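PDB 3NF2: putative polyprenyl synthetase from Streptomyces coelicolor, which probably catalyses the magnesium-dependent chain elongation of isoprenyl diphosphates. Local coordinates for residues Y212-H215 / L216-F220; L257-G261 / A262-R266; R309-H312 / T313-I316. All coordinates share one frame; numbering follows the deposited sequence.

Contact 1 (Y212-H215 / L216-F220); sequences YGYH and LGLAF
Four backbone hydrogen bonds carry one full turn of helix 203-230 from Tyr-212-His-215 into Leu-216-Phe-220: Leu-216 N to Tyr-212 O, Gly-217 N to Gly-213 O, Leu-218 N to Tyr-214 O and Ala-219 N to His-215 O. The Gly-217 bond is short, 2.8 Å from N to Gly-213 O, but noticeably bent, with an N-H...O angle of 139°.

Two Tyr-Leu pairs follow the same spacing of four. Tyr-212 and Leu-216 run side by side in one direction, and methyl CD2 of Leu-216 lies 3.8 Å from Tyr-212 CZ, near the hydroxyl end of the ring. Further round the helix, Leu-218 crosses Tyr-214 at a slant and brings its CD1 to 3.8 Å from Tyr-214 CE1. The same methyl also reaches His-215, three residues back, where ND1 is 4.1 Å from Leu-218 CD1; with CG of Leu-218 beside its own backbone N (chi1 -70°), this branch is turned back toward both rings.

The polar ends find partners on other helices. Tyr-212 OH is hydrogen-bonded to Phe-332 O and His-215 ND1 to Gln-311 OE1, while Leu-216 packs on Ala-336 and Val-339 of helix 326-339. In this mainly helical isoprenoid synthase fold, Tyr-212, Leu-216 and Leu-218 are buried; the Tyr-212 hydroxyl, which would probably be costly to bury alone, and His-215 ND1 each meet an oxygen on another helix.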
# COMPACT_ATOMS: atom_id res chain seq x y z
N TYR A 212 11.56 14.10 -19.28
CA TYR A 212 12.42 15.06 -18.60
C TYR A 212 12.68 14.64 -17.16
O TYR A 212 13.83 14.66 -16.70
CB TYR A 212 11.79 16.46 -18.66
CG TYR A 212 12.27 17.39 -17.57
CD1 TYR A 212 11.54 17.54 -16.39
CD2 TYR A 212 13.45 18.11 -17.71
CE1 TYR A 212 11.99 18.37 -15.37
CE2 TYR A 212 13.91 18.96 -16.69
CZ TYR A 212 13.17 19.09 -15.53
OH TYR A 212 13.61 19.93 -14.51
N GLY A 213 11.62 14.26 -16.44
CA GLY A 213 11.71 14.03 -15.01
C GLY A 213 12.46 12.76 -14.69
O GLY A 213 13.27 12.73 -13.76
N TYR A 214 12.17 11.71 -15.46
CA TYR A 214 12.85 10.42 -15.38
C TYR A 214 14.36 10.56 -15.55
O TYR A 214 15.12 10.08 -14.71
CB TYR A 214 12.30 9.46 -16.43
CG TYR A 214 12.71 8.02 -16.23
CD1 TYR A 214 13.79 7.47 -16.92
CD2 TYR A 214 12.00 7.19 -15.36
CE1 TYR A 214 14.17 6.15 -16.75
CE2 TYR A 214 12.38 5.86 -15.17
CZ TYR A 214 13.46 5.35 -15.87
OH TYR A 214 13.83 4.03 -15.70
N HIS A 215 14.78 11.22 -16.62
CA HIS A 215 16.20 11.40 -16.90
C HIS A 215 16.87 12.37 -15.93
O HIS A 215 18.04 12.20 -15.60
CB HIS A 215 16.44 11.74 -18.36
CG HIS A 215 16.17 10.60 -19.28
ND1 HIS A 215 17.07 9.56 -19.46
CD2 HIS A 215 15.10 10.29 -20.05
CE1 HIS A 215 16.56 8.68 -20.30
NE2 HIS A 215 15.37 9.10 -20.68
N LEU A 216 16.11 13.33 -15.45
CA LEU A 216 16.55 14.17 -14.33
C LEU A 216 16.76 13.33 -13.06
O LEU A 216 17.69 13.58 -12.28
CB LEU A 216 15.54 15.28 -14.06
CG LEU A 216 15.75 16.18 -12.83
CD1 LEU A 216 17.04 16.94 -12.99
CD2 LEU A 216 14.59 17.14 -12.62
N GLY A 217 15.89 12.34 -12.86
CA GLY A 217 15.96 11.42 -11.73
C GLY A 217 17.22 10.58 -11.74
O GLY A 217 17.88 10.41 -10.71
N LEU A 218 17.55 10.06 -12.92
CA LEU A 218 18.78 9.29 -13.11
C LEU A 218 20.03 10.13 -12.88
O LEU A 218 21.01 9.66 -12.29
CB LEU A 218 18.81 8.65 -14.49
CG LEU A 218 17.82 7.51 -14.75
CD1 LEU A 218 17.77 7.18 -16.23
CD2 LEU A 218 18.20 6.25 -13.97
N ALA A 219 19.99 11.39 -13.33
CA ALA A 219 21.12 12.30 -13.14
C ALA A 219 21.29 12.59 -11.66
O ALA A 219 22.40 12.67 -11.14
CB ALA A 219 20.92 13.59 -13.93
N PHE A 220 20.15 12.73 -10.98
CA PHE A 220 20.10 12.99 -9.55
C PHE A 220 20.66 11.81 -8.75
O PHE A 220 21.46 12.00 -7.83
CB PHE A 220 18.65 13.34 -9.13
CG PHE A 220 18.47 13.50 -7.65
CD1 PHE A 220 18.89 14.66 -7.01
CD2 PHE A 220 17.84 12.50 -6.90
CE1 PHE A 220 18.71 14.82 -5.64
CE2 PHE A 220 17.66 12.65 -5.53
CZ PHE A 220 18.10 13.81 -4.90

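Contact 2 (L257-G261 / A262-R266); sequences LAAGG and AASER
A tight helix-to-helix turn joins helix 251-259 to helix 262-275, with Ser-264 reaching back from the second helix to the end of the first. Gly-260 is the first residue to leave helical geometry, and Gly-261 takes the N-cap position of the next helix; both have positive phi. At either glycine a CB would be jammed against the preceding carbonyl oxygen.

Ser-264 OG receives a weak hydrogen bond from Gly-260 N at 3.0 Å, and its stronger polar partner is Ala-256 O, in the last turn of helix 251-259. The hydroxyl gets there by standing opposite its backbone N (chi1 179°). Ser-264 CB itself lies 3.3 Å from Gly-260 N. Apolar contact is slight: Ala-259 CB lies 4.2 Å from Ser-264 CB.

The new helix starts with a nearly straight bond from Glu-265 N to Gly-261 O, 2.8 Å long with an N-H...O angle of 169°. Glu-265 folds at chi2, and its CG comes within 3.2 Å of Gly-261 O. A water bridges the turn, donating to Gly-260 O at 2.9 Å and accepting from Ser-264 N at 3.0 Å.

The centre of the contact lies about 29 Å from the centre of the chain, and its glycines are exposed. On its buried side Leu-257 packs against Leu-267 and Leu-271 of helix 262-275, and Leu-257 O accepts a hydrogen bond from Arg-170.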
# COMPACT_ATOMS: atom_id res chain seq x y z
N LEU A 257 33.03 -2.64 -11.10
CA LEU A 257 33.02 -4.11 -11.20
C LEU A 257 32.93 -4.60 -12.64
O LEU A 257 33.55 -5.60 -12.99
CB LEU A 257 31.89 -4.72 -10.38
CG LEU A 257 32.02 -4.59 -8.86
CD1 LEU A 257 30.77 -5.11 -8.17
CD2 LEU A 257 33.26 -5.30 -8.35
N ALA A 258 32.17 -3.87 -13.45
CA ALA A 258 31.93 -4.27 -14.84
C ALA A 258 33.12 -3.97 -15.74
O ALA A 258 33.19 -4.47 -16.87
CB ALA A 258 30.67 -3.59 -15.38
N ALA A 259 34.04 -3.16 -15.24
CA ALA A 259 35.17 -2.68 -16.02
C ALA A 259 36.16 -3.75 -16.47
O ALA A 259 36.56 -3.77 -17.63
CB ALA A 259 35.92 -1.56 -15.28
N GLY A 260 36.58 -4.64 -15.58
CA GLY A 260 37.73 -5.51 -15.89
C GLY A 260 39.07 -4.78 -15.77
O GLY A 260 39.14 -3.54 -15.88
N GLY A 261 40.14 -5.54 -15.54
CA GLY A 261 41.44 -4.95 -15.22
C GLY A 261 41.72 -5.15 -13.74
O GLY A 261 40.81 -5.46 -12.97
N ALA A 262 42.97 -4.93 -13.34
CA ALA A 262 43.45 -5.31 -12.01
C ALA A 262 42.73 -4.63 -10.84
O ALA A 262 42.62 -5.21 -9.76
CB ALA A 262 44.96 -5.08 -11.90
N ALA A 263 42.27 -3.41 -11.07
CA ALA A 263 41.53 -2.66 -10.06
C ALA A 263 40.14 -3.28 -9.89
O ALA A 263 39.70 -3.55 -8.78
CB ALA A 263 41.41 -1.20 -10.47
N SER A 264 39.49 -3.51 -11.02
CA SER A 264 38.17 -4.11 -11.06
C SER A 264 38.13 -5.52 -10.48
O SER A 264 37.24 -5.83 -9.68
CB SER A 264 37.69 -4.15 -12.50
OG SER A 264 36.42 -4.76 -12.58
N GLU A 265 39.10 -6.35 -10.88
CA GLU A 265 39.18 -7.73 -10.40
C GLU A 265 39.39 -7.77 -8.89
O GLU A 265 38.73 -8.53 -8.19
CB GLU A 265 40.31 -8.50 -11.11
CG GLU A 265 40.19 -8.59 -12.65
CD GLU A 265 39.21 -9.66 -13.15
OE1 GLU A 265 38.90 -10.61 -12.40
OE2 GLU A 265 38.76 -9.54 -14.31
N ARG A 266 40.29 -6.94 -8.38
CA ARG A 266 40.58 -6.94 -6.95
C ARG A 266 39.41 -6.42 -6.11
O ARG A 266 39.13 -6.94 -5.02
CB ARG A 266 41.87 -6.17 -6.65
CG ARG A 266 42.31 -6.21 -5.19
CD ARG A 266 42.45 -7.65 -4.67
NE ARG A 266 42.68 -7.67 -3.23
CZ ARG A 266 42.61 -8.75 -2.47
NH1 ARG A 266 42.84 -8.65 -1.17
NH2 ARG A 266 42.31 -9.94 -2.99
O HOH W 1 40.21 -2.11 -13.57

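Contact 3 (R309-H312 / T313-I316); sequences RRQH and TIAI
His-312 and Ile-316 run side by side in the same direction, one turn apart on helix 300-319, one of the late helices of this mainly helical isoprenoid synthase fold. Methyl CD1 of Ile-316 comes to 3.5 Å from His-312 CE1 and a little farther from NE2, at the outer end of the imidazole. Its approach to the ring is oblique. His-312 swings its CG opposite the backbone N (chi1 -179°), carrying the ring along the helix toward Ile-316, and NE2 is hydrogen-bonded to Asp-337 OD1. Replacing His-312 by an alanine would probably leave Asp-337 without this partner and uncover the CD1 end of Ile-316.

On another flank, Arg-310 and Ile-314 meet at a slant. Methyl CD1 of Ile-314 sits over one face of the Arg-310 guanidinium, 3.6 Å above its plane and displaced toward the rim, the nearest atom being NE at 3.7 Å from Ile-314 CD1. A bend at chi2 (-149°) of Arg-310 helps to set the group there. The same methyl lies 4.0 Å from NE2 of Gln-311, whose amide oxygen has its partner in His-215 and whose side chain packs on Leu-218 and Ala-219 of helix 203-230. Ala-315 and Ile-314 also pack on His-215, and Ile-316 on Thr-333 and Ala-336 of helix 326-339, so the turn is wedged between two helices while its arginines are exposed.

Along the backbone, Ile-316 N meets His-312 O at 2.9 Å and almost straight (175°). Thr-313 holds Arg-309 O twice: its backbone N and its OG1, each 3.2 Å from that oxygen, approach from opposite faces of the carbonyl plane.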
# COMPACT_ATOMS: atom_id res chain seq x y z
N ARG A 309 26.08 13.71 -16.26
CA ARG A 309 26.14 14.70 -17.35
C ARG A 309 25.28 14.29 -18.54
O ARG A 309 24.52 15.10 -19.06
CB ARG A 309 27.59 14.95 -17.76
CG ARG A 309 27.81 15.53 -19.16
CD ARG A 309 29.18 16.20 -19.31
NE ARG A 309 30.29 15.41 -18.75
CZ ARG A 309 31.03 15.78 -17.71
NH1 ARG A 309 32.00 14.99 -17.27
NH2 ARG A 309 30.81 16.95 -17.10
N ARG A 310 25.38 13.03 -18.96
CA ARG A 310 24.58 12.53 -20.07
C ARG A 310 23.08 12.64 -19.77
O ARG A 310 22.33 13.11 -20.62
CB ARG A 310 24.94 11.07 -20.41
CG ARG A 310 24.38 10.59 -21.76
CD ARG A 310 24.07 9.08 -21.75
NE ARG A 310 23.49 8.63 -23.02
CZ ARG A 310 22.60 7.64 -23.15
NH1 ARG A 310 22.15 6.98 -22.09
NH2 ARG A 310 22.14 7.32 -24.35
N GLN A 311 22.68 12.21 -18.58
CA GLN A 311 21.26 12.17 -18.20
C GLN A 311 20.64 13.56 -18.06
O GLN A 311 19.50 13.77 -18.47
CB GLN A 311 21.07 11.35 -16.92
CG GLN A 311 21.27 9.86 -17.12
CD GLN A 311 20.18 9.25 -17.98
OE1 GLN A 311 19.05 9.72 -17.98
NE2 GLN A 311 20.53 8.21 -18.73
N HIS A 312 21.41 14.48 -17.48
CA HIS A 312 21.10 15.90 -17.45
C HIS A 312 20.73 16.41 -18.84
O HIS A 312 19.69 17.04 -19.03
CB HIS A 312 22.32 16.66 -16.90
CG HIS A 312 22.14 18.14 -16.80
ND1 HIS A 312 22.27 18.99 -17.88
CD2 HIS A 312 21.89 18.93 -15.73
CE1 HIS A 312 22.08 20.23 -17.49
NE2 HIS A 312 21.85 20.23 -16.19
N THR A 313 21.59 16.11 -19.81
CA THR A 313 21.44 16.52 -21.20
C THR A 313 20.18 15.94 -21.83
O THR A 313 19.43 16.67 -22.46
CB THR A 313 22.71 16.15 -22.01
OG1 THR A 313 23.81 16.93 -21.53
CG2 THR A 313 22.54 16.37 -23.52
N ILE A 314 19.94 14.64 -21.65
CA ILE A 314 18.71 13.99 -22.16
C ILE A 314 17.44 14.61 -21.56
O ILE A 314 16.42 14.78 -22.27
CB ILE A 314 18.74 12.46 -21.95
CG1 ILE A 314 19.98 11.86 -22.63
CG2 ILE A 314 17.46 11.79 -22.52
CD1 ILE A 314 20.44 10.54 -22.04
N ALA A 315 17.50 14.95 -20.27
CA ALA A 315 16.40 15.62 -19.59
C ALA A 315 16.12 17.01 -20.19
O ALA A 315 15.01 17.27 -20.66
CB ALA A 315 16.68 15.74 -18.09
N ILE A 316 17.14 17.86 -20.19
CA ILE A 316 17.05 19.24 -20.67
C ILE A 316 16.71 19.32 -22.17
O ILE A 316 15.98 20.21 -22.60
CB ILE A 316 18.32 20.06 -20.28
CG1 ILE A 316 18.10 20.66 -18.88
CG2 ILE A 316 18.68 21.12 -21.32
CD1 ILE A 316 19.10 21.74 -18.48

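How the contacts relate
From the N terminus the three contacts follow in series; none nests in or crosses another. Contact 1 comes first, within helix 203-230, and closes no loop. Contact 2 closes the short turn between helices 251-259 and 262-275, at the rim of the molecule, its centre about 28 Å from that of contact 1 and 27 Å from that of contact 3. Contact 3 lies late in the chain; like contact 1 it stays within one helix, 300-319, and closes no loop, yet their centres are only about 8 Å apart. These two touch directly, with Ala-315 CB 3.4 Å from Tyr-212 O, and both abut helix 326-339, joining three helices of the fold.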